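Long-range contacts in endo alpha-1,4 polygalactosaminidase (PDB 6OJ1), which hydrolyses alpha-1,4-linked galactosamine polymers internally, disrupting microbial biofilms, as a (beta/alpha)-barrel glycoside hydrolase of family GH114: residues Gln207-Asn212 against Val227-Tyr232; Tyr232-Lys237 against Ile265-Leu270; Leu173-His178 against Ile197-Trp202; Asp143-Asp148 against Arg180-Gly185. All coordinates share one frame; numbering follows the deposited sequence.

The four contacts lie in one (beta/alpha)-barrel of family GH114; contacts 1, 2 and 4 are built on strands of its main sheet, while contact 3 joins a helix to the approach of strand 202-206. Along the chain, contacts 3 and 4 interlock, their segments alternating through strand 144-148, helix 163-179, strand 183-187 and the loop 197-202; contact 1 follows, then contact 2. Contacts 3 and 4 have centres about 7 Å apart and touch through Gln201 and Ile184. Contacts 1 and 2, centres about 11 Å apart, share Tyr232. Contacts 1 and 3 touch through Phe228 and Trp202, so the set follows one continuous run of neighbouring strands from 144-148 to 261-266.

Contact 1: residues Gln207-Asn212 against Val227-Tyr232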
loop_
_atom_site.group_PDB
_atom_site.type_symbol
_atom_site.label_atom_id
_atom_site.label_comp_id
_atom_site.label_asym_id
_atom_site.label_seq_id
_atom_site.Cartn_x
_atom_site.Cartn_y
_atom_site.Cartn_z
ATOM N N GLN A 207 -3.446 11.123 1.288
ATOM C CA GLN A 207 -3.761 12.440 1.838
ATOM C C GLN A 207 -2.631 13.455 1.753
ATOM O O GLN A 207 -2.616 14.408 2.540
ATOM C CB GLN A 207 -4.199 12.322 3.301
ATOM C CG GLN A 207 -5.458 11.484 3.490
ATOM C CD GLN A 207 -5.637 11.058 4.924
ATOM O OE1 GLN A 207 -5.053 10.070 5.367
ATOM N NE2 GLN A 207 -6.443 11.800 5.661
ATOM N N CYS A 208 -1.689 13.327 0.818
ATOM C CA CYS A 208 -0.667 14.368 0.732
ATOM C C CYS A 208 -1.276 15.730 0.419
ATOM O O CYS A 208 -0.733 16.763 0.831
ATOM C CB CYS A 208 0.391 14.013 -0.314
ATOM S SG CYS A 208 -0.175 13.985 -2.041
ATOM N N ALA A 209 -2.409 15.754 -0.293
ATOM C CA ALA A 209 -3.035 17.032 -0.623
ATOM C C ALA A 209 -3.579 17.708 0.626
ATOM O O ALA A 209 -3.482 18.932 0.774
ATOM C CB ALA A 209 -4.147 16.821 -1.652
ATOM N N GLN A 210 -4.127 16.919 1.545
ATOM C CA GLN A 210 -4.711 17.454 2.765
ATOM C C GLN A 210 -3.654 18.043 3.695
ATOM O O GLN A 210 -3.948 18.990 4.439
ATOM C CB GLN A 210 -5.508 16.341 3.457
ATOM C CG GLN A 210 -6.168 16.715 4.768
ATOM C CD GLN A 210 -6.903 15.533 5.406
ATOM O OE1 GLN A 210 -6.956 14.434 4.844
ATOM N NE2 GLN A 210 -7.470 15.761 6.585
ATOM N N TYR A 211 -2.413 17.538 3.637
ATOM C CA TYR A 211 -1.375 17.893 4.604
ATOM C C TYR A 211 -0.149 18.545 3.974
ATOM O O TYR A 211 0.917 18.574 4.601
ATOM C CB TYR A 211 -0.962 16.656 5.402
ATOM C CG TYR A 211 -2.085 16.154 6.267
ATOM C CD1 TYR A 211 -2.588 16.938 7.299
ATOM C CD2 TYR A 211 -2.669 14.912 6.037
ATOM C CE1 TYR A 211 -3.628 16.497 8.088
ATOM C CE2 TYR A 211 -3.705 14.459 6.825
ATOM C CZ TYR A 211 -4.184 15.256 7.847
ATOM O OH TYR A 211 -5.222 14.811 8.634
ATOM N N ASN A 212 -0.270 19.080 2.759
ATOM C CA ASN A 212 0.802 19.865 2.151
ATOM C C ASN A 212 2.085 19.057 1.987
ATOM O O ASN A 212 3.180 19.563 2.250
ATOM C CB ASN A 212 1.089 21.130 2.965
ATOM C CG ASN A 212 0.388 22.344 2.422
ATOM O OD1 ASN A 212 0.801 22.903 1.407
ATOM N ND2 ASN A 212 -0.662 22.785 3.113
ATOM N N VAL A 227 2.460 7.571 -8.600
ATOM C CA VAL A 227 1.974 7.702 -7.231
ATOM C C VAL A 227 0.513 7.286 -7.256
ATOM O O VAL A 227 -0.322 7.951 -7.886
ATOM C CB VAL A 227 2.108 9.122 -6.670
ATOM C CG1 VAL A 227 1.494 9.154 -5.262
ATOM C CG2 VAL A 227 3.562 9.571 -6.660
ATOM N N PHE A 228 0.211 6.195 -6.576
ATOM C CA PHE A 228 -1.166 5.745 -6.409
ATOM C C PHE A 228 -1.719 6.486 -5.201
ATOM O O PHE A 228 -1.383 6.180 -4.053
ATOM C CB PHE A 228 -1.197 4.226 -6.295
ATOM C CG PHE A 228 -0.708 3.556 -7.544
ATOM C CD1 PHE A 228 -1.339 3.812 -8.760
ATOM C CD2 PHE A 228 0.390 2.704 -7.527
ATOM C CE1 PHE A 228 -0.893 3.222 -9.946
ATOM C CE2 PHE A 228 0.842 2.104 -8.703
ATOM C CZ PHE A 228 0.202 2.366 -9.914
ATOM N N HIS A 229 -2.545 7.495 -5.473
ATOM C CA HIS A 229 -2.825 8.573 -4.535
ATOM C C HIS A 229 -4.271 8.494 -4.065
ATOM O O HIS A 229 -5.192 8.497 -4.887
ATOM C CB HIS A 229 -2.525 9.919 -5.203
ATOM C CG HIS A 229 -3.031 11.106 -4.447
ATOM N ND1 HIS A 229 -3.797 12.085 -5.043
ATOM C CD2 HIS A 229 -2.879 11.477 -3.152
ATOM C CE1 HIS A 229 -4.102 13.007 -4.146
ATOM N NE2 HIS A 229 -3.562 12.660 -2.990
ATOM N N ILE A 230 -4.469 8.447 -2.745
ATOM C CA ILE A 230 -5.800 8.356 -2.138
ATOM C C ILE A 230 -6.087 9.628 -1.358
ATOM O O ILE A 230 -5.231 10.106 -0.606
ATOM C CB ILE A 230 -5.911 7.143 -1.190
ATOM C CG1 ILE A 230 -5.387 5.865 -1.828
ATOM C CG2 ILE A 230 -7.356 6.953 -0.733
ATOM C CD1 ILE A 230 -5.270 4.718 -0.815
ATOM N N GLU A 231 -7.301 10.171 -1.515
ATOM C CA GLU A 231 -7.802 11.197 -0.611
ATOM C C GLU A 231 -9.142 10.743 -0.052
ATOM O O GLU A 231 -9.880 9.993 -0.699
ATOM C CB GLU A 231 -7.955 12.567 -1.293
ATOM C CG GLU A 231 -6.620 13.184 -1.783
ATOM C CD GLU A 231 -5.758 13.753 -0.661
ATOM O OE1 GLU A 231 -6.314 14.185 0.371
ATOM O OE2 GLU A 231 -4.514 13.783 -0.821
ATOM N N TYR A 232 -9.446 11.204 1.163
ATOM C CA TYR A 232 -10.621 10.771 1.919
ATOM C C TYR A 232 -11.451 11.997 2.284
ATOM O O TYR A 232 -11.505 12.399 3.453
ATOM C CB TYR A 232 -10.223 10.022 3.189
ATOM C CG TYR A 232 -9.377 8.778 3.005
ATOM C CD1 TYR A 232 -9.898 7.632 2.420
ATOM C CD2 TYR A 232 -8.063 8.747 3.455
ATOM C CE1 TYR A 232 -9.119 6.482 2.272
ATOM C CE2 TYR A 232 -7.279 7.614 3.323
ATOM C CZ TYR A 232 -7.808 6.482 2.728
ATOM O OH TYR A 232 -7.043 5.340 2.588
HETATM O O HOH W 1 -8.089 13.490 2.352
#
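Glu231 reaches from the end of strand 227-231 into the turn at Gln207-Gln210. From CB, CG stands anti to the carbonyl carbon, and the bend at chi2 (-75°) turns CD to 3.5 Å from Gln207 CA and 3.6 Å from Ala209 CB. At the tip, OE1 accepts from a water that also bridges Gln210 OE1 and Tyr232 N. OE2 takes two donors: Ala209 N at 2.9 Å, on the syn side and out of the carboxylate plane, and His229 NE2 at 2.6 Å, through the anti lone pair. The other ring nitrogen, His229 ND1, bonds Thr263, fixing the imidazole at both ends. Cys208 SG, in disulfide with Cys214, lies obliquely against this ring. The Gln207 amide crosses the Tyr232 ring edge, CD 3.7 Å from CD2, planes 79° apart. Gln207 N to Ile230 O, 2.8 Å, and Ala209 N to Glu231 OE2 tie the loop after strand 202-206 to the next parallel strand of the (beta/alpha)-barrel, where a His-carboxylate hydrogen bond within the strand holds the carboxylate.

Contact 2: residues Tyr232-Lys237 against Ile265-Leu270; sequences YPKGDK and IKNMNL. With MAN (alpha-D-mannopyranose), chain B.
Asn267 OD1 receives Lys234 NZ at 2.8 Å, the donor tilted 21° from the carbonyl plane. The ammonium also bonds Leu242 O and Asn240 OD1, and Asn267 ND2 is held by Asn240 O and Asn271 OD1, which fixes the amide's orientation. The bond joins two loops of the (beta/alpha)-barrel, one following strand 227-231 and the other strand 261-266, each with a type I beta turn: Tyr232-Gly235 and Asn267-Leu270. Between the loops lies the Tyr232 ring in a Met-aromatic contact. The Met268 chain, bent at chi2 (78°) and chi3, sets SD over the ring centre, 3.8 Å above its plane, and brings CE to 3.6 Å from Asp236 CB. Around the ring's edge stand the carbonyl oxygens of Lys266 and Asn267 and, in plane, Leu270 CD2, which is 3.8 Å from Tyr232 CE1. The phenol OH bonds Glu206 and accepts from a water that also donates to Met268 O. Two further waters bridge the backbones, one from Lys234 N to Lys266 O, the other from Gly235 O to Met268 N. Within the second turn, Asn269 ND2 donates almost straight (172°) to O3 of a mannose in a glycan attached to the protein. At the strand end of the contact, Pro233 CG presses tightly on Ile265 CG2, 3.5 Å away, the two side chains crossing at about a right angle.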
loop_
_atom_site.group_PDB
_atom_site.type_symbol
_atom_site.label_atom_id
_atom_site.label_comp_id
_atom_site.label_asym_id
_atom_site.label_seq_id
_atom_site.Cartn_x
_atom_site.Cartn_y
_atom_site.Cartn_z
ATOM N N TYR A 232 -9.446 11.204 1.163
ATOM C CA TYR A 232 -10.621 10.771 1.919
ATOM C C TYR A 232 -11.451 11.997 2.284
ATOM O O TYR A 232 -11.505 12.399 3.453
ATOM C CB TYR A 232 -10.223 10.022 3.189
ATOM C CG TYR A 232 -9.377 8.778 3.005
ATOM C CD1 TYR A 232 -9.898 7.632 2.420
ATOM C CD2 TYR A 232 -8.063 8.747 3.455
ATOM C CE1 TYR A 232 -9.119 6.482 2.272
ATOM C CE2 TYR A 232 -7.279 7.614 3.323
ATOM C CZ TYR A 232 -7.808 6.482 2.728
ATOM O OH TYR A 232 -7.043 5.340 2.588
ATOM N N PRO A 233 -12.128 12.607 1.312
ATOM C CA PRO A 233 -12.772 13.906 1.580
ATOM C C PRO A 233 -13.970 13.834 2.519
ATOM O O PRO A 233 -14.335 14.868 3.094
ATOM C CB PRO A 233 -13.179 14.390 0.182
ATOM C CG PRO A 233 -13.270 13.170 -0.631
ATOM C CD PRO A 233 -12.237 12.209 -0.101
ATOM N N LYS A 234 -14.601 12.670 2.691
ATOM C CA LYS A 234 -15.723 12.558 3.621
ATOM C C LYS A 234 -15.275 12.450 5.072
ATOM O O LYS A 234 -16.120 12.470 5.972
ATOM C CB LYS A 234 -16.601 11.343 3.275
ATOM C CG LYS A 234 -17.159 11.333 1.849
ATOM C CD LYS A 234 -17.928 10.034 1.532
ATOM C CE LYS A 234 -18.032 9.808 0.028
ATOM N NZ LYS A 234 -18.616 8.448 -0.310
ATOM N N GLY A 235 -13.979 12.333 5.325
ATOM C CA GLY A 235 -13.503 12.264 6.690
ATOM C C GLY A 235 -13.372 10.838 7.176
ATOM O O GLY A 235 -13.550 9.868 6.437
ATOM N N ASP A 236 -13.066 10.715 8.464
ATOM C CA ASP A 236 -12.678 9.424 9.019
ATOM C C ASP A 236 -13.832 8.660 9.657
ATOM O O ASP A 236 -13.599 7.582 10.210
ATOM C CB ASP A 236 -11.546 9.620 10.034
ATOM C CG ASP A 236 -11.961 10.479 11.203
ATOM O OD1 ASP A 236 -12.953 11.233 11.067
ATOM O OD2 ASP A 236 -11.305 10.385 12.265
ATOM N N LYS A 237 -15.066 9.160 9.572
ATOM C CA LYS A 237 -16.195 8.495 10.204
ATOM C C LYS A 237 -17.394 8.293 9.283
ATOM O O LYS A 237 -18.407 7.745 9.732
ATOM C CB LYS A 237 -16.646 9.275 11.450
ATOM N N ILE A 265 -10.529 9.036 -5.202
ATOM C CA ILE A 265 -11.282 9.538 -4.062
ATOM C C ILE A 265 -12.037 8.359 -3.472
ATOM O O ILE A 265 -12.768 7.667 -4.191
ATOM C CB ILE A 265 -12.228 10.670 -4.495
ATOM C CG1 ILE A 265 -11.398 11.868 -4.970
ATOM C CG2 ILE A 265 -13.159 11.058 -3.379
ATOM C CD1 ILE A 265 -12.142 12.784 -5.898
ATOM N N LYS A 266 -11.834 8.095 -2.176
ATOM C CA LYS A 266 -12.329 6.868 -1.559
ATOM C C LYS A 266 -13.001 7.179 -0.226
ATOM O O LYS A 266 -12.757 8.219 0.393
ATOM C CB LYS A 266 -11.184 5.840 -1.316
ATOM C CG LYS A 266 -10.427 5.415 -2.560
ATOM C CD LYS A 266 -11.309 4.517 -3.433
ATOM C CE LYS A 266 -11.635 3.192 -2.735
ATOM N NZ LYS A 266 -12.381 2.306 -3.695
ATOM N N ASN A 267 -13.839 6.241 0.223
ATOM C CA ASN A 267 -14.205 6.176 1.631
ATOM C C ASN A 267 -13.007 5.732 2.467
ATOM O O ASN A 267 -12.150 4.983 1.999
ATOM C CB ASN A 267 -15.339 5.179 1.856
ATOM C CG ASN A 267 -16.625 5.607 1.221
ATOM O OD1 ASN A 267 -17.039 6.760 1.339
ATOM N ND2 ASN A 267 -17.292 4.668 0.552
ATOM N N MET A 268 -12.979 6.173 3.737
ATOM C CA MET A 268 -11.895 5.768 4.635
ATOM C C MET A 268 -11.871 4.256 4.854
ATOM O O MET A 268 -10.812 3.687 5.149
ATOM C CB MET A 268 -12.024 6.505 5.979
ATOM C CG MET A 268 -10.936 6.180 6.995
ATOM S SD MET A 268 -9.363 7.019 6.685
ATOM C CE MET A 268 -9.802 8.716 7.023
ATOM N N ASN A 269 -13.009 3.574 4.675
ATOM C CA ASN A 269 -13.010 2.127 4.851
ATOM C C ASN A 269 -12.489 1.383 3.624
ATOM O O ASN A 269 -12.350 0.158 3.680
ATOM C CB ASN A 269 -14.419 1.619 5.244
ATOM C CG ASN A 269 -15.459 1.740 4.129
ATOM O OD1 ASN A 269 -15.148 2.121 3.000
ATOM N ND2 ASN A 269 -16.722 1.382 4.449
ATOM N N LEU A 270 -12.189 2.097 2.536
ATOM C CA LEU A 270 -11.642 1.510 1.310
ATOM C C LEU A 270 -12.517 0.363 0.785
ATOM O O LEU A 270 -12.024 -0.678 0.342
ATOM C CB LEU A 270 -10.188 1.072 1.520
ATOM C CG LEU A 270 -9.227 2.256 1.715
ATOM C CD1 LEU A 270 -7.807 1.712 2.085
ATOM C CD2 LEU A 270 -9.184 3.147 0.472
HETATM C C1 MAN B . -20.607 -0.939 6.986
HETATM C C2 MAN B . -19.076 -0.774 6.766
HETATM C C3 MAN B . -18.541 0.438 7.541
HETATM C C4 MAN B . -19.396 1.702 7.253
HETATM C C5 MAN B . -20.887 1.399 7.546
HETATM C C6 MAN B . -21.819 2.554 7.228
HETATM O O2 MAN B . -18.773 -0.520 5.395
HETATM O O3 MAN B . -17.152 0.668 7.263
HETATM O O4 MAN B . -18.961 2.801 8.056
HETATM O O5 MAN B . -21.313 0.266 6.748
HETATM O O6 MAN B . -23.139 2.167 7.612
HETATM O O HOH W 2 -7.955 3.861 4.972
HETATM O O HOH W 3 -13.855 9.977 2.114
HETATM O O HOH W 4 -14.519 8.577 4.403
#

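Contact 3: residues Leu173-His178 against Ile197-Trp202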
loop_
_atom_site.group_PDB
_atom_site.type_symbol
_atom_site.label_atom_id
_atom_site.label_comp_id
_atom_site.label_asym_id
_atom_site.label_seq_id
_atom_site.Cartn_x
_atom_site.Cartn_y
_atom_site.Cartn_z
ATOM N N LEU A 173 11.999 -6.332 2.000
ATOM C CA LEU A 173 10.748 -6.709 1.346
ATOM C C LEU A 173 10.859 -6.592 -0.169
ATOM O O LEU A 173 10.354 -7.455 -0.898
ATOM C CB LEU A 173 9.599 -5.834 1.855
ATOM C CG LEU A 173 9.189 -5.972 3.326
ATOM C CD1 LEU A 173 8.117 -4.924 3.649
ATOM C CD2 LEU A 173 8.660 -7.390 3.634
ATOM N N ALA A 174 11.514 -5.529 -0.665
ATOM C CA ALA A 174 11.615 -5.316 -2.108
ATOM C C ALA A 174 12.447 -6.406 -2.771
ATOM O O ALA A 174 12.068 -6.944 -3.816
ATOM C CB ALA A 174 12.224 -3.942 -2.414
ATOM N N ASN A 175 13.596 -6.736 -2.183
ATOM C CA ASN A 175 14.416 -7.795 -2.753
ATOM C C ASN A 175 13.682 -9.130 -2.726
ATOM O O ASN A 175 13.779 -9.916 -3.675
ATOM C CB ASN A 175 15.750 -7.875 -2.011
ATOM C CG ASN A 175 16.581 -6.620 -2.196
ATOM O OD1 ASN A 175 16.431 -5.904 -3.193
ATOM N ND2 ASN A 175 17.457 -6.343 -1.237
ATOM N N ALA A 176 12.930 -9.394 -1.654
ATOM C CA ALA A 176 12.174 -10.643 -1.562
ATOM C C ALA A 176 11.034 -10.686 -2.572
ATOM O O ALA A 176 10.768 -11.738 -3.179
ATOM C CB ALA A 176 11.607 -10.810 -0.154
ATOM N N ALA A 177 10.319 -9.567 -2.731
ATOM C CA ALA A 177 9.263 -9.510 -3.739
ATOM C C ALA A 177 9.845 -9.684 -5.136
ATOM O O ALA A 177 9.322 -10.454 -5.951
ATOM C CB ALA A 177 8.509 -8.182 -3.637
ATOM N N HIS A 178 10.942 -8.982 -5.433
ATOM C CA HIS A 178 11.512 -9.103 -6.770
ATOM C C HIS A 178 12.001 -10.521 -7.026
ATOM O O HIS A 178 11.918 -11.007 -8.158
ATOM C CB HIS A 178 12.656 -8.098 -6.962
ATOM C CG HIS A 178 12.219 -6.666 -6.907
ATOM N ND1 HIS A 178 13.089 -5.632 -6.626
ATOM C CD2 HIS A 178 11.002 -6.097 -7.095
ATOM C CE1 HIS A 178 12.423 -4.489 -6.633
ATOM N NE2 HIS A 178 11.157 -4.741 -6.919
ATOM N N ILE A 197 13.909 4.270 -2.975
ATOM C CA ILE A 197 13.184 4.501 -4.228
ATOM C C ILE A 197 13.716 3.636 -5.372
ATOM O O ILE A 197 12.938 3.174 -6.217
ATOM C CB ILE A 197 13.189 6.003 -4.596
ATOM C CG1 ILE A 197 12.300 6.233 -5.825
ATOM C CG2 ILE A 197 14.605 6.521 -4.848
ATOM C CD1 ILE A 197 11.890 7.675 -6.024
ATOM N N LYS A 198 15.028 3.381 -5.420
ATOM C CA LYS A 198 15.572 2.580 -6.516
ATOM C C LYS A 198 14.981 1.176 -6.544
ATOM O O LYS A 198 14.953 0.537 -7.602
ATOM C CB LYS A 198 17.097 2.496 -6.422
ATOM C CG LYS A 198 17.803 3.806 -6.677
ATOM C CD LYS A 198 19.310 3.640 -6.537
ATOM N N ASN A 199 14.519 0.678 -5.399
ATOM C CA ASN A 199 13.918 -0.640 -5.288
ATOM C C ASN A 199 12.404 -0.604 -5.471
ATOM O O ASN A 199 11.774 -1.667 -5.494
ATOM C CB ASN A 199 14.254 -1.260 -3.919
ATOM C CG ASN A 199 15.089 -2.530 -4.027
ATOM O OD1 ASN A 199 15.156 -3.162 -5.089
ATOM N ND2 ASN A 199 15.722 -2.918 -2.913
ATOM N N MET A 200 11.807 0.586 -5.579
ATOM C CA MET A 200 10.356 0.743 -5.616
ATOM C C MET A 200 9.867 0.886 -7.052
ATOM O O MET A 200 10.540 1.483 -7.890
ATOM C CB MET A 200 9.900 1.979 -4.821
ATOM C CG MET A 200 10.259 1.988 -3.330
ATOM S SD MET A 200 9.508 0.649 -2.398
ATOM C CE MET A 200 10.893 -0.502 -2.315
ATOM N N GLN A 201 8.671 0.360 -7.325
ATOM C CA GLN A 201 8.034 0.601 -8.616
ATOM C C GLN A 201 6.952 1.678 -8.551
ATOM O O GLN A 201 6.488 2.130 -9.608
ATOM C CB GLN A 201 7.435 -0.700 -9.187
ATOM C CG GLN A 201 8.482 -1.692 -9.757
ATOM C CD GLN A 201 9.464 -2.193 -8.725
ATOM O OE1 GLN A 201 9.105 -2.942 -7.817
ATOM N NE2 GLN A 201 10.721 -1.804 -8.867
ATOM N N TRP A 202 6.548 2.098 -7.355
ATOM C CA TRP A 202 5.561 3.162 -7.189
ATOM C C TRP A 202 5.600 3.643 -5.747
ATOM O O TRP A 202 6.263 3.058 -4.884
ATOM C CB TRP A 202 4.138 2.686 -7.513
ATOM C CG TRP A 202 3.721 1.500 -6.680
ATOM C CD1 TRP A 202 3.284 1.510 -5.379
ATOM C CD2 TRP A 202 3.722 0.127 -7.088
ATOM N NE1 TRP A 202 3.007 0.223 -4.959
ATOM C CE2 TRP A 202 3.276 -0.642 -5.986
ATOM C CE3 TRP A 202 4.062 -0.531 -8.278
ATOM C CZ2 TRP A 202 3.144 -2.030 -6.044
ATOM C CZ3 TRP A 202 3.936 -1.912 -8.331
ATOM C CH2 TRP A 202 3.488 -2.643 -7.224
#
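His178 NE2 donates to Gln201 OE1 at 2.9 Å, the two side chains meeting tip to tip with ring and amide planes 59° apart. The oxygen lies in the imidazole plane, and it also accepts from Ile184 N; His178 ND1 bonds Thr30, which leaves the ring held through both nitrogens. A second bond runs from Asn199 ND2 to Asn175 OD1, 3.1 Å, with the donor 46° above the carbonyl plane. Thr30 is a further partner of this Asn175 oxygen, and the backbone N of Thr30 bonds Asn199 OD1. Through these side-chain bonds helix 163-179 of the (beta/alpha)-barrel is joined to the 3-10 turn and loop that lead into strand 202-206. At the imidazole edge His178 CE1 comes to 3.1 Å from Asn199 O. One turn earlier in the helix, Ala174 CB packs on Asn199 CG at 3.6 Å and also meets Met200 CE, 3.7 Å away, which the bend of the methionine chain at chi2 and chi3 turns back toward the helix.

Contact 4: residues Asp143-Asp148 against Arg180-Gly185. With NAG (2-acetamido-2-deoxy-beta-D-glucopyranose), chain D.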
loop_
_atom_site.group_PDB
_atom_site.type_symbol
_atom_site.label_atom_id
_atom_site.label_comp_id
_atom_site.label_asym_id
_atom_site.label_seq_id
_atom_site.Cartn_x
_atom_site.Cartn_y
_atom_site.Cartn_z
ATOM N N ASP A 143 0.625 -9.504 -9.153
ATOM C CA ASP A 143 1.640 -8.840 -9.969
ATOM C C ASP A 143 2.587 -8.024 -9.118
ATOM O O ASP A 143 3.759 -7.863 -9.473
ATOM C CB ASP A 143 0.981 -7.940 -11.013
ATOM C CG ASP A 143 0.182 -8.727 -12.010
ATOM O OD1 ASP A 143 0.803 -9.476 -12.801
ATOM O OD2 ASP A 143 -1.068 -8.627 -11.993
ATOM N N GLY A 144 2.100 -7.516 -7.994
ATOM C CA GLY A 144 2.908 -6.701 -7.110
ATOM C C GLY A 144 2.274 -6.751 -5.742
ATOM O O GLY A 144 1.198 -7.322 -5.559
ATOM N N VAL A 145 2.961 -6.149 -4.770
ATOM C CA VAL A 145 2.476 -6.121 -3.395
ATOM C C VAL A 145 2.557 -4.696 -2.864
ATOM O O VAL A 145 3.407 -3.899 -3.282
ATOM C CB VAL A 145 3.256 -7.093 -2.478
ATOM C CG1 VAL A 145 3.003 -8.568 -2.874
ATOM C CG2 VAL A 145 4.761 -6.791 -2.500
ATOM N N ASP A 146 1.669 -4.393 -1.909
ATOM C CA ASP A 146 1.510 -3.060 -1.322
ATOM C C ASP A 146 1.635 -3.219 0.189
ATOM O O ASP A 146 0.625 -3.408 0.887
ATOM C CB ASP A 146 0.156 -2.465 -1.741
ATOM C CG ASP A 146 -0.177 -1.152 -1.043
ATOM O OD1 ASP A 146 0.726 -0.491 -0.488
ATOM O OD2 ASP A 146 -1.367 -0.781 -1.041
ATOM N N PRO A 147 2.859 -3.168 0.731
ATOM C CA PRO A 147 3.081 -3.475 2.157
ATOM C C PRO A 147 2.849 -2.255 3.040
ATOM O O PRO A 147 3.503 -1.219 2.881
ATOM C CB PRO A 147 4.553 -3.928 2.199
ATOM C CG PRO A 147 4.962 -4.097 0.737
ATOM C CD PRO A 147 4.133 -3.096 -0.002
ATOM N N ASP A 148 1.919 -2.392 3.992
ATOM C CA ASP A 148 1.441 -1.275 4.794
ATOM C C ASP A 148 2.262 -1.120 6.064
ATOM O O ASP A 148 2.969 -2.038 6.506
ATOM C CB ASP A 148 -0.044 -1.484 5.153
ATOM C CG ASP A 148 -0.778 -0.192 5.471
ATOM O OD1 ASP A 148 -0.181 0.919 5.428
ATOM O OD2 ASP A 148 -1.999 -0.287 5.748
ATOM N N ARG A 180 10.575 -13.120 -6.112
ATOM C CA ARG A 180 9.365 -13.869 -6.417
ATOM C C ARG A 180 8.655 -13.323 -7.645
ATOM O O ARG A 180 7.489 -13.663 -7.881
ATOM C CB ARG A 180 8.450 -13.853 -5.192
ATOM C CG ARG A 180 9.078 -14.548 -3.997
ATOM C CD ARG A 180 8.452 -14.085 -2.677
ATOM N NE ARG A 180 8.864 -14.958 -1.574
ATOM C CZ ARG A 180 10.066 -14.936 -0.998
ATOM N NH1 ARG A 180 10.333 -15.786 -0.005
ATOM N NH2 ARG A 180 11.022 -14.094 -1.425
ATOM N N ASN A 181 9.342 -12.487 -8.432
ATOM C CA ASN A 181 8.824 -11.922 -9.681
ATOM C C ASN A 181 7.640 -10.987 -9.463
ATOM O O ASN A 181 6.738 -10.902 -10.307
ATOM C CB ASN A 181 8.446 -13.026 -10.667
ATOM C CG ASN A 181 8.291 -12.518 -12.069
ATOM O OD1 ASN A 181 9.095 -11.723 -12.558
ATOM N ND2 ASN A 181 7.239 -12.963 -12.728
ATOM N N MET A 182 7.619 -10.278 -8.338
ATOM C CA MET A 182 6.579 -9.298 -8.076
ATOM C C MET A 182 7.186 -7.916 -7.898
ATOM O O MET A 182 8.312 -7.770 -7.407
ATOM C CB MET A 182 5.782 -9.658 -6.821
ATOM C CG MET A 182 4.980 -10.956 -6.986
ATOM S SD MET A 182 4.077 -11.362 -5.482
ATOM C CE MET A 182 5.416 -11.558 -4.329
ATOM N N SER A 183 6.414 -6.905 -8.288
ATOM C CA SER A 183 6.750 -5.514 -8.039
ATOM C C SER A 183 6.300 -5.105 -6.637
ATOM O O SER A 183 5.560 -5.822 -5.956
ATOM C CB SER A 183 6.123 -4.625 -9.114
ATOM O OG SER A 183 6.573 -5.050 -10.394
ATOM N N ILE A 184 6.762 -3.933 -6.205
ATOM C CA ILE A 184 6.515 -3.437 -4.857
ATOM C C ILE A 184 6.528 -1.914 -4.905
ATOM O O ILE A 184 7.068 -1.304 -5.827
ATOM C CB ILE A 184 7.581 -3.961 -3.868
ATOM C CG1 ILE A 184 7.139 -3.755 -2.420
ATOM C CG2 ILE A 184 8.941 -3.286 -4.136
ATOM C CD1 ILE A 184 8.049 -4.504 -1.417
ATOM N N GLY A 185 5.924 -1.286 -3.897
ATOM C CA GLY A 185 6.009 0.154 -3.764
ATOM C C GLY A 185 6.061 0.570 -2.308
ATOM O O GLY A 185 5.839 -0.237 -1.407
HETATM C C1 NAG D . 7.056 -12.545 -14.081
HETATM C C2 NAG D . 6.388 -13.662 -14.860
HETATM C C3 NAG D . 6.474 -13.370 -16.355
HETATM C C4 NAG D . 5.906 -11.981 -16.643
HETATM C C5 NAG D . 6.513 -10.923 -15.711
HETATM C C6 NAG D . 5.854 -9.566 -15.828
HETATM C C7 NAG D . 8.276 -15.240 -14.565
HETATM C C8 NAG D . 8.663 -16.625 -14.133
HETATM N N2 NAG D . 6.966 -14.958 -14.526
HETATM O O3 NAG D . 5.749 -14.359 -17.078
HETATM O O4 NAG D . 6.174 -11.606 -17.991
HETATM O O5 NAG D . 6.388 -11.324 -14.336
HETATM O O6 NAG D . 4.478 -9.621 -15.476
HETATM O O7 NAG D . 9.113 -14.424 -14.948
HETATM O O HOH W 5 4.982 -8.932 -11.638
HETATM O O HOH W 6 5.669 -0.040 1.558
#
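Val145 sits between two side chains of the facing segment. Its CG1, anti to the carbonyl carbon (chi1 -67°), meets Met182 SD at 4.0 Å, while CG2, between the backbone N and the carbonyl carbon, meets Ile184 CG1 at 3.9 Å. Met182 stays straight through chi2 and bends at chi3, crossing the valine at about a right angle with both SD and CE near CG1. Ile184 holds CG1 anti to the backbone N (chi1 -165°), and its extended CD1 lies 3.8 Å from Pro147 CG. The backbones pair in parallel: Ser183 N donates to Asp143 O at 3.1 Å, on a lone pair, and Val145 N to Ser183 O at 2.9 Å. Gly144 CA approaches that same Ser183 oxygen to 3.0 Å. Val145 O is buried without a hydrogen-bond partner, though Ile184 CA makes a CH...O contact with it at 3.5 Å. Asn181, carrying an N-linked NAG, has positive phi and is the C' residue of the Schellman motif ending helix 163-179. That helix completes the beta-alpha-beta crossover between strands 144-148 and 183-187, placing Leu173 against Pro147 and Ile184; helix 124-140 covers Val145 and Met182 through Ala137.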